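Local coordinates for melanin biosynthesis protein TyrA, putative (Shewanella oneidensis, PDB 2IIZ) that binds heme b and probably acts as a peroxidase of the dye-decolorizing (DyP) family, at residues A[144-149]-A[254-259]; A[191-196]-A[202-207]; A[274-279]-A[286-291]. All blocks are in the same frame, centred on the assembly; numbering follows the deposited sequence.

Interaction 1. Residues A[144-149]-A[254-259]. With HEM (protoporphyrin IX containing Fe), chain C.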
# COMPACT_ATOMS: atom_id res chain seq x y z
N SER A 144 10.17 -13.77 3.96
CA SER A 144 11.13 -13.00 3.17
C SER A 144 11.36 -13.54 1.76
O SER A 144 12.51 -13.74 1.33
CB SER A 144 12.45 -12.88 3.92
OG SER A 144 12.20 -12.43 5.24
N ARG A 145 10.27 -13.75 1.04
CA ARG A 145 10.35 -14.20 -0.35
C ARG A 145 10.05 -13.03 -1.33
O ARG A 145 9.32 -12.07 -1.03
CB ARG A 145 9.46 -15.45 -0.56
CG ARG A 145 9.49 -16.43 0.64
CD ARG A 145 8.69 -17.73 0.47
NE ARG A 145 9.49 -18.70 -0.24
CZ ARG A 145 10.04 -19.82 0.25
NH1 ARG A 145 9.92 -20.19 1.50
NH2 ARG A 145 10.75 -20.57 -0.57
N ASP A 146 10.65 -13.14 -2.51
CA ASP A 146 10.31 -12.30 -3.65
C ASP A 146 9.02 -12.87 -4.17
O ASP A 146 8.69 -14.02 -3.84
CB ASP A 146 11.42 -12.40 -4.70
CG ASP A 146 11.09 -11.66 -6.00
OD1 ASP A 146 11.29 -10.43 -6.07
OD2 ASP A 146 10.64 -12.33 -6.96
N LEU A 147 8.29 -12.11 -4.96
CA LEU A 147 6.98 -12.58 -5.43
C LEU A 147 7.10 -13.77 -6.39
O LEU A 147 6.08 -14.42 -6.68
CB LEU A 147 6.21 -11.44 -6.08
CG LEU A 147 5.71 -10.36 -5.11
CD1 LEU A 147 5.47 -9.10 -5.86
CD2 LEU A 147 4.43 -10.80 -4.39
N THR A 148 8.32 -14.06 -6.86
CA THR A 148 8.61 -15.31 -7.58
C THR A 148 8.42 -16.57 -6.71
O THR A 148 8.31 -17.68 -7.24
CB THR A 148 10.05 -15.32 -8.17
OG1 THR A 148 11.01 -14.94 -7.17
CG2 THR A 148 10.14 -14.33 -9.27
N GLY A 149 8.36 -16.40 -5.39
CA GLY A 149 8.18 -17.50 -4.44
C GLY A 149 9.50 -18.04 -3.90
O GLY A 149 9.48 -19.00 -3.13
N GLN A 254 3.73 -4.81 -10.29
CA GLN A 254 4.30 -5.41 -9.10
C GLN A 254 5.59 -6.17 -9.36
O GLN A 254 5.76 -6.82 -10.40
CB GLN A 254 3.29 -6.35 -8.47
CG GLN A 254 3.03 -7.64 -9.25
CD GLN A 254 1.87 -8.39 -8.65
OE1 GLN A 254 1.97 -8.93 -7.57
NE2 GLN A 254 0.76 -8.42 -9.35
N GLY A 255 6.51 -6.09 -8.42
CA GLY A 255 7.78 -6.78 -8.58
C GLY A 255 8.64 -6.55 -7.37
O GLY A 255 8.15 -6.59 -6.26
N LEU A 256 9.93 -6.30 -7.63
CA LEU A 256 10.94 -6.08 -6.62
C LEU A 256 11.47 -4.66 -6.71
O LEU A 256 11.81 -4.16 -7.79
CB LEU A 256 12.14 -7.03 -6.82
CG LEU A 256 13.14 -7.04 -5.66
CD1 LEU A 256 12.51 -7.74 -4.50
CD2 LEU A 256 14.47 -7.70 -6.00
N MSE A 257 11.54 -4.01 -5.55
CA MSE A 257 12.22 -2.74 -5.46
C MSE A 257 13.62 -3.08 -5.08
O MSE A 257 13.96 -3.22 -3.88
CB MSE A 257 11.59 -1.84 -4.43
CG MSE A 257 12.20 -0.42 -4.40
SE MSE A 257 11.94 0.61 -6.00
CE MSE A 257 10.07 0.70 -6.00
N PHE A 258 14.45 -3.22 -6.10
CA PHE A 258 15.82 -3.56 -5.87
C PHE A 258 16.65 -2.39 -5.38
O PHE A 258 16.69 -1.33 -6.02
CB PHE A 258 16.51 -4.11 -7.11
CG PHE A 258 17.90 -4.52 -6.83
CD1 PHE A 258 18.17 -5.79 -6.37
CD2 PHE A 258 18.94 -3.62 -7.01
CE1 PHE A 258 19.47 -6.19 -6.10
CE2 PHE A 258 20.25 -4.00 -6.75
CZ PHE A 258 20.52 -5.29 -6.29
N ILE A 259 17.30 -2.60 -4.24
CA ILE A 259 18.15 -1.60 -3.64
C ILE A 259 19.50 -2.20 -3.30
O ILE A 259 19.56 -3.16 -2.55
CB ILE A 259 17.50 -1.02 -2.38
CG1 ILE A 259 16.07 -0.53 -2.71
CG2 ILE A 259 18.38 0.09 -1.79
CD1 ILE A 259 15.37 0.21 -1.62
CHA HEM C . 20.84 -13.45 -4.87
CHB HEM C . 16.41 -12.44 -6.48
CHC HEM C . 18.07 -8.60 -8.80
CHD HEM C . 22.36 -9.26 -6.77
C1A HEM C . 19.50 -13.53 -5.13
C2A HEM C . 18.62 -14.60 -4.70
C3A HEM C . 17.39 -14.30 -5.16
C4A HEM C . 17.47 -13.05 -5.87
CMA HEM C . 16.10 -15.11 -4.98
CAA HEM C . 19.06 -15.84 -3.87
CBA HEM C . 18.92 -15.59 -2.36
CGA HEM C . 20.06 -14.75 -1.83
O1A HEM C . 19.85 -13.54 -1.51
O2A HEM C . 21.21 -15.27 -1.73
C1B HEM C . 16.49 -11.33 -7.25
C2B HEM C . 15.37 -10.74 -7.96
C3B HEM C . 15.84 -9.66 -8.61
C4B HEM C . 17.25 -9.56 -8.32
CMB HEM C . 13.94 -11.31 -7.92
CAB HEM C . 15.10 -8.66 -9.52
CBB HEM C . 14.10 -9.06 -10.30
C1C HEM C . 19.38 -8.47 -8.47
C2C HEM C . 20.25 -7.46 -9.00
C3C HEM C . 21.45 -7.63 -8.44
C4C HEM C . 21.35 -8.76 -7.54
CMC HEM C . 19.79 -6.41 -10.02
CAC HEM C . 22.74 -6.83 -8.66
CBC HEM C . 22.86 -5.79 -9.51
C1D HEM C . 22.35 -10.42 -6.06
C2D HEM C . 23.45 -10.90 -5.27
C3D HEM C . 22.98 -12.21 -4.67
C4D HEM C . 21.64 -12.39 -5.17
CMD HEM C . 24.82 -10.22 -5.08
CAD HEM C . 23.74 -13.17 -3.74
CBD HEM C . 24.36 -14.26 -4.61
CGD HEM C . 25.38 -15.08 -3.85
O1D HEM C . 25.05 -16.26 -3.51
O2D HEM C . 26.49 -14.56 -3.61
NA HEM C . 18.77 -12.60 -5.84
NB HEM C . 17.63 -10.58 -7.49
NC HEM C . 20.06 -9.26 -7.57
ND HEM C . 21.30 -11.32 -5.98
FE HEM C . 19.46 -11.06 -6.89
O HOH W 1 8.95 -9.46 -5.35
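With CG of Asp146 turned away from its backbone N (chi1 174°), the carboxylate reaches across to the side chain of Leu256 and to methyl CMB at the heme periphery. Its OD1 lies 3.3 Å from CD1 of Leu256, the two side chains crossing at about a right angle, while the heme methyl faces the same carboxylate. Leu147 is turned differently, CG opposite the carbonyl carbon (chi1 -70°), which carries its CD1 to 3.7 Å from the carbonyl O of Gly255, beside OE1 of Gln254. That amide is held by His116 and Asn120 of the second subunit, so the outer end of the contact lies at the dimer interface. A water bridges the two segments: it accepts from N of Leu147 at 2.8 Å and donates weakly to Asp146 OD1 and Gly255 O. The carboxylate also closes an Asx turn, its OD2 accepting from N of Thr148 at 2.9 Å with a nearly straight N-H (163°), from above the carboxylate plane; OG1 of Thr148 donates to the same oxygen at 2.6 Å on its anti side. The Asx turn is superposed on a type I turn from Asp146 to Gly149, whose end opens the GXXDG signature of DyP peroxidases, running from Gly149 to Gly153. With an alanine at Asp146, the two Thr148 donors, the water and NE2 of His188 would probably lose their shared carboxylate, and the turn could shift against the heme. Farther along strand 254-262, Leu256 sets CD2 3.5 Å from C3B of the heme, and Phe258 lays its ring flat over a neighbouring pyrrole, CE1 3.3 Å from C2C, the heme methyl CMC lying over the ring centre.

Interaction 2. Residues A[191-196]-A[202-207]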
# COMPACT_ATOMS: atom_id res chain seq x y z
N SER A 191 2.65 -13.82 -14.56
CA SER A 191 1.88 -14.83 -15.30
C SER A 191 2.83 -15.73 -16.08
O SER A 191 2.67 -16.95 -16.08
CB SER A 191 0.84 -14.20 -16.23
OG SER A 191 1.45 -13.28 -17.12
N LYS A 192 3.81 -15.11 -16.74
CA LYS A 192 4.85 -15.83 -17.50
C LYS A 192 5.70 -16.71 -16.58
O LYS A 192 5.97 -17.87 -16.89
CB LYS A 192 5.75 -14.82 -18.23
CG LYS A 192 6.73 -15.45 -19.20
CD LYS A 192 7.76 -14.45 -19.73
CE LYS A 192 8.74 -15.14 -20.66
NZ LYS A 192 9.44 -14.18 -21.57
N TRP A 193 6.10 -16.16 -15.43
CA TRP A 193 6.95 -16.88 -14.48
C TRP A 193 6.27 -18.13 -13.95
O TRP A 193 6.86 -19.22 -13.92
CB TRP A 193 7.29 -15.97 -13.29
CG TRP A 193 8.10 -16.64 -12.21
CD1 TRP A 193 7.64 -17.08 -11.00
CD2 TRP A 193 9.50 -16.93 -12.24
NE1 TRP A 193 8.67 -17.63 -10.28
CE2 TRP A 193 9.82 -17.55 -11.02
CE3 TRP A 193 10.51 -16.73 -13.17
CZ2 TRP A 193 11.10 -17.97 -10.73
CZ3 TRP A 193 11.79 -17.15 -12.87
CH2 TRP A 193 12.07 -17.76 -11.66
N HIS A 194 5.01 -17.96 -13.54
CA HIS A 194 4.29 -19.02 -12.87
C HIS A 194 3.83 -20.11 -13.82
O HIS A 194 3.25 -21.09 -13.35
CB HIS A 194 3.10 -18.46 -12.04
CG HIS A 194 3.52 -17.69 -10.82
ND1 HIS A 194 4.63 -18.02 -10.07
CD2 HIS A 194 2.98 -16.61 -10.22
CE1 HIS A 194 4.76 -17.17 -9.06
NE2 HIS A 194 3.77 -16.30 -9.13
N ARG A 195 4.07 -19.98 -15.13
CA ARG A 195 3.81 -21.09 -16.05
C ARG A 195 5.03 -22.02 -16.19
O ARG A 195 4.94 -23.09 -16.81
CB ARG A 195 3.36 -20.57 -17.42
CG ARG A 195 2.19 -19.61 -17.31
CD ARG A 195 1.25 -19.60 -18.49
NE ARG A 195 0.66 -20.90 -18.74
CZ ARG A 195 -0.28 -21.13 -19.65
NH1 ARG A 195 -0.75 -20.15 -20.42
NH2 ARG A 195 -0.76 -22.36 -19.80
N LEU A 196 6.15 -21.62 -15.62
CA LEU A 196 7.36 -22.45 -15.59
C LEU A 196 7.21 -23.66 -14.66
O LEU A 196 6.78 -23.51 -13.52
CB LEU A 196 8.52 -21.63 -15.06
CG LEU A 196 9.08 -20.42 -15.81
CD1 LEU A 196 10.10 -19.70 -14.91
CD2 LEU A 196 9.74 -20.87 -17.05
N GLU A 202 13.82 -23.18 -10.52
CA GLU A 202 14.98 -23.47 -9.66
C GLU A 202 16.28 -23.33 -10.46
O GLU A 202 17.28 -22.86 -9.93
CB GLU A 202 14.84 -24.87 -9.02
CG GLU A 202 13.60 -24.96 -8.09
CD GLU A 202 13.42 -26.30 -7.39
OE1 GLU A 202 13.87 -27.34 -7.91
OE2 GLU A 202 12.82 -26.31 -6.28
N ASP A 203 16.24 -23.72 -11.73
CA ASP A 203 17.40 -23.67 -12.62
C ASP A 203 17.75 -22.24 -13.02
O ASP A 203 18.88 -21.95 -13.40
CB ASP A 203 17.14 -24.49 -13.89
CG ASP A 203 17.45 -25.98 -13.72
OD1 ASP A 203 17.70 -26.46 -12.58
OD2 ASP A 203 17.44 -26.69 -14.76
N ILE A 204 16.77 -21.34 -12.94
CA ILE A 204 16.97 -19.93 -13.30
C ILE A 204 17.60 -19.16 -12.12
O ILE A 204 18.46 -18.27 -12.30
CB ILE A 204 15.61 -19.30 -13.74
CG1 ILE A 204 15.32 -19.71 -15.17
CG2 ILE A 204 15.61 -17.78 -13.64
CD1 ILE A 204 13.87 -19.69 -15.48
N ILE A 205 17.17 -19.50 -10.92
CA ILE A 205 17.74 -18.87 -9.73
C ILE A 205 19.02 -19.54 -9.26
O ILE A 205 19.92 -18.85 -8.82
CB ILE A 205 16.69 -18.74 -8.65
CG1 ILE A 205 15.76 -17.60 -9.07
CG2 ILE A 205 17.35 -18.44 -7.26
CD1 ILE A 205 14.42 -17.74 -8.58
N GLY A 206 19.10 -20.87 -9.35
CA GLY A 206 20.26 -21.63 -8.85
C GLY A 206 20.11 -22.07 -7.40
O GLY A 206 21.10 -22.42 -6.73
N ARG A 207 18.87 -22.06 -6.90
CA ARG A 207 18.54 -22.62 -5.59
C ARG A 207 17.20 -23.34 -5.68
O ARG A 207 16.40 -23.01 -6.56
CB ARG A 207 18.48 -21.50 -4.55
CG ARG A 207 19.74 -20.65 -4.48
CD ARG A 207 19.60 -19.55 -3.48
NE ARG A 207 19.73 -20.04 -2.12
CZ ARG A 207 20.86 -20.03 -1.42
NH1 ARG A 207 21.99 -19.55 -1.92
NH2 ARG A 207 20.85 -20.51 -0.19
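Apolar contacts join the two segments, all of them made by Trp193 and Leu196 on one side and by Ile204 and Ile205 on the other. Ile204 divides its branches between both partners: CG2, opposite the backbone N, meets the indole at its edge, 3.9 Å from CZ3 of Trp193, whereas CD1 goes to CD1 of Leu196 at 3.8 Å. The indole and the Ile204 side chain run past each other in opposite directions; Ile205 instead crosses the indole at about a right angle, its CD1 3.9 Å from CH2 of Trp193 in an oblique approach. Within its own segment Leu196 folds back over the indole, CD1 standing 3.4 Å above one face near the rim.

These contacts pack helix 190-193, with the turn that follows it, against helix 198-205 beside the heme pocket. The side chains of Ile205 and His225, the axial ligand of the iron, come within about 5 Å of each other at their nearest atoms.

Among the aromatic and polar partners, Phe290 meets the Trp193 ring edge-to-face, and NE1 of Trp193 donates to the carbonyl O of Thr148, giving the buried indole N-H an acceptor.

Backbone bonds shape the turn of the first segment and the helix end of the second. A type I turn ends the first, N of Leu196 bonding to O of Trp193 at 3.0 Å. In the second, N of Gly206 reaches O of Glu202 at 2.8 Å; the positive phi of Gly206 (90°) then takes the chain out of the helix toward Arg207, whose side chain touches the heme and is hydrogen-bonded through NE to Asn212.

Interaction 3. Residues A[274-279]-A[286-291]. With HEM (protoporphyrin IX containing Fe), chain C.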
# COMPACT_ATOMS: atom_id res chain seq x y z
N SER A 274 27.42 -8.37 -15.65
CA SER A 274 27.35 -9.83 -15.67
C SER A 274 25.93 -10.39 -15.87
O SER A 274 25.78 -11.45 -16.48
CB SER A 274 27.96 -10.42 -14.39
OG SER A 274 27.55 -11.76 -14.24
N MSE A 275 24.91 -9.69 -15.37
CA MSE A 275 23.52 -10.11 -15.59
C MSE A 275 23.03 -9.83 -17.01
O MSE A 275 22.47 -10.70 -17.66
CB MSE A 275 22.56 -9.41 -14.63
CG MSE A 275 22.80 -9.69 -13.16
SE MSE A 275 21.50 -8.85 -12.04
CE MSE A 275 19.96 -8.98 -13.06
N VAL A 276 23.24 -8.61 -17.49
CA VAL A 276 22.75 -8.21 -18.82
C VAL A 276 23.55 -8.84 -19.96
O VAL A 276 23.00 -9.48 -20.87
CB VAL A 276 22.80 -6.66 -19.00
CG1 VAL A 276 22.58 -6.26 -20.49
CG2 VAL A 276 21.76 -6.00 -18.10
N PHE A 277 24.87 -8.65 -19.90
CA PHE A 277 25.78 -9.08 -20.94
C PHE A 277 26.32 -10.50 -20.77
O PHE A 277 26.74 -11.11 -21.73
CB PHE A 277 26.91 -8.08 -21.02
CG PHE A 277 26.48 -6.76 -21.55
CD1 PHE A 277 26.34 -6.57 -22.92
CD2 PHE A 277 26.20 -5.71 -20.71
CE1 PHE A 277 25.93 -5.33 -23.43
CE2 PHE A 277 25.79 -4.48 -21.20
CZ PHE A 277 25.66 -4.29 -22.56
N GLY A 278 26.32 -11.01 -19.55
CA GLY A 278 26.67 -12.41 -19.31
C GLY A 278 28.15 -12.65 -19.18
O GLY A 278 28.96 -11.71 -19.08
N ASP A 279 28.52 -13.93 -19.20
CA ASP A 279 29.86 -14.35 -18.84
C ASP A 279 30.94 -14.17 -19.88
O ASP A 279 32.12 -14.29 -19.53
CB ASP A 279 29.85 -15.82 -18.41
CG ASP A 279 29.63 -16.77 -19.55
OD1 ASP A 279 29.37 -16.31 -20.69
OD2 ASP A 279 29.72 -17.98 -19.30
N HIS A 286 19.08 -15.55 -17.05
CA HIS A 286 17.75 -15.85 -17.57
C HIS A 286 16.59 -15.35 -16.72
O HIS A 286 15.45 -15.42 -17.16
CB HIS A 286 17.61 -17.33 -17.85
CG HIS A 286 18.31 -17.75 -19.12
ND1 HIS A 286 17.96 -18.89 -19.80
CD2 HIS A 286 19.32 -17.18 -19.81
CE1 HIS A 286 18.74 -19.01 -20.87
NE2 HIS A 286 19.57 -17.98 -20.90
N LEU A 287 16.88 -14.86 -15.51
CA LEU A 287 15.86 -14.28 -14.64
C LEU A 287 15.32 -13.04 -15.33
O LEU A 287 14.14 -12.68 -15.17
CB LEU A 287 16.43 -13.92 -13.26
CG LEU A 287 15.46 -13.31 -12.23
CD1 LEU A 287 14.21 -14.15 -12.05
CD2 LEU A 287 16.15 -13.11 -10.86
N MSE A 288 16.21 -12.41 -16.10
CA MSE A 288 15.86 -11.19 -16.80
C MSE A 288 14.82 -11.42 -17.90
O MSE A 288 14.24 -10.46 -18.44
CB MSE A 288 17.11 -10.54 -17.39
CG MSE A 288 18.11 -10.06 -16.35
SE MSE A 288 19.38 -8.77 -17.07
CE MSE A 288 18.18 -7.25 -17.43
N HIS A 289 14.55 -12.68 -18.25
CA HIS A 289 13.47 -12.97 -19.22
C HIS A 289 12.11 -12.83 -18.57
O HIS A 289 11.10 -13.02 -19.23
CB HIS A 289 13.56 -14.39 -19.76
CG HIS A 289 14.86 -14.73 -20.40
ND1 HIS A 289 15.29 -16.02 -20.56
CD2 HIS A 289 15.84 -13.94 -20.93
CE1 HIS A 289 16.47 -16.03 -21.17
NE2 HIS A 289 16.83 -14.78 -21.39
N PHE A 290 12.07 -12.51 -17.27
CA PHE A 290 10.81 -12.62 -16.50
C PHE A 290 10.40 -11.36 -15.74
O PHE A 290 9.33 -11.33 -15.12
CB PHE A 290 10.89 -13.83 -15.56
CG PHE A 290 11.08 -15.13 -16.30
CD1 PHE A 290 9.98 -15.83 -16.77
CD2 PHE A 290 12.34 -15.64 -16.54
CE1 PHE A 290 10.13 -17.01 -17.46
CE2 PHE A 290 12.51 -16.83 -17.23
CZ PHE A 290 11.40 -17.52 -17.69
N THR A 291 11.26 -10.33 -15.80
CA THR A 291 11.02 -9.07 -15.12
C THR A 291 11.71 -7.98 -15.88
O THR A 291 12.68 -8.25 -16.57
CB THR A 291 11.55 -9.09 -13.69
OG1 THR A 291 11.10 -7.93 -12.99
CG2 THR A 291 13.07 -9.17 -13.67
CHA HEM C . 20.84 -13.45 -4.87
CHB HEM C . 16.41 -12.44 -6.48
CHC HEM C . 18.07 -8.60 -8.80
CHD HEM C . 22.36 -9.26 -6.77
C1A HEM C . 19.50 -13.53 -5.13
C2A HEM C . 18.62 -14.60 -4.70
C3A HEM C . 17.39 -14.30 -5.16
C4A HEM C . 17.47 -13.05 -5.87
CMA HEM C . 16.10 -15.11 -4.98
CAA HEM C . 19.06 -15.84 -3.87
CBA HEM C . 18.92 -15.59 -2.36
CGA HEM C . 20.06 -14.75 -1.83
O1A HEM C . 19.85 -13.54 -1.51
O2A HEM C . 21.21 -15.27 -1.73
C1B HEM C . 16.49 -11.33 -7.25
C2B HEM C . 15.37 -10.74 -7.96
C3B HEM C . 15.84 -9.66 -8.61
C4B HEM C . 17.25 -9.56 -8.32
CMB HEM C . 13.94 -11.31 -7.92
CAB HEM C . 15.10 -8.66 -9.52
CBB HEM C . 14.10 -9.06 -10.30
C1C HEM C . 19.38 -8.47 -8.47
C2C HEM C . 20.25 -7.46 -9.00
C3C HEM C . 21.45 -7.63 -8.44
C4C HEM C . 21.35 -8.76 -7.54
CMC HEM C . 19.79 -6.41 -10.02
CAC HEM C . 22.74 -6.83 -8.66
CBC HEM C . 22.86 -5.79 -9.51
C1D HEM C . 22.35 -10.42 -6.06
C2D HEM C . 23.45 -10.90 -5.27
C3D HEM C . 22.98 -12.21 -4.67
C4D HEM C . 21.64 -12.39 -5.17
CMD HEM C . 24.82 -10.22 -5.08
CAD HEM C . 23.74 -13.17 -3.74
CBD HEM C . 24.36 -14.26 -4.61
CGD HEM C . 25.38 -15.08 -3.85
O1D HEM C . 25.05 -16.26 -3.51
O2D HEM C . 26.49 -14.56 -3.61
NA HEM C . 18.77 -12.60 -5.84
NB HEM C . 17.63 -10.58 -7.49
NC HEM C . 20.06 -9.26 -7.57
ND HEM C . 21.30 -11.32 -5.98
FE HEM C . 19.46 -11.06 -6.89
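Met288 packs its bent side chain, with selenium in place of sulfur as in every methionine described here, against Met275 and Val276 of helix 266-276. It is modelled in two conformers, so its selenium contacts, given here for one, are less certain. In that conformer SE lies 3.7 Å from the carbonyl O of Met275 and 3.8 Å from CG2 of Val276, and its methyl CE rests near the same Val276 branch. Val276 offers this methyl although its CB points away from the 3-10 segment, because CG2 stands opposite the carbonyl carbon, beside the backbone N. Nearer the heme, Met275 and Met288 cross at about a right angle, CE of Met275 coming to 3.9 Å from CG of Met288.

Segment 286-291 is the last part of the loop from helix 266-276 to strand 291-301, folded back on the helix, and together the two segments line the proximal side of the heme, where His225 is the axial ligand of the iron. Met275 reaches that cofactor with its own selenium, SE standing 3.6 Å from C2C of the heme; the bend at its last torsion (chi3 36°) brings CE to Met288 while it stays near the heme methyl CMC. Leu287 contributes on the same side, CD2 3.8 Å from C2B of the heme, and both Met275 and Leu287 touch His225. At the end of the second segment Thr291 puts CG2 3.5 Å from CBB of a heme vinyl group, while its OG1 bonds to ND1 of His188. Within the second segment, CE1 of His289 lies over the centre of the His286 ring.

In the fold
Interactions 1 and 3 are buried and share the heme: Phe258 and Met275 take opposite faces of one pyrrole, and His188 links them, bonding to Asp146 through NE2 and to Thr291 through ND1. Interaction 2 is only partly buried and lies farther from the centre of the chain, about 13 Å between centres from either of the others. It touches both, through the indole of Trp193 to the 144-149 turn, and through Lys192, Trp193 and Ile204 to the 286-291 segment of interaction 3. Chemistry follows place: a polar turn and a bridging water at the strand, branched aliphatics around an indole between the small helices, and selenomethionine packing on the proximal side.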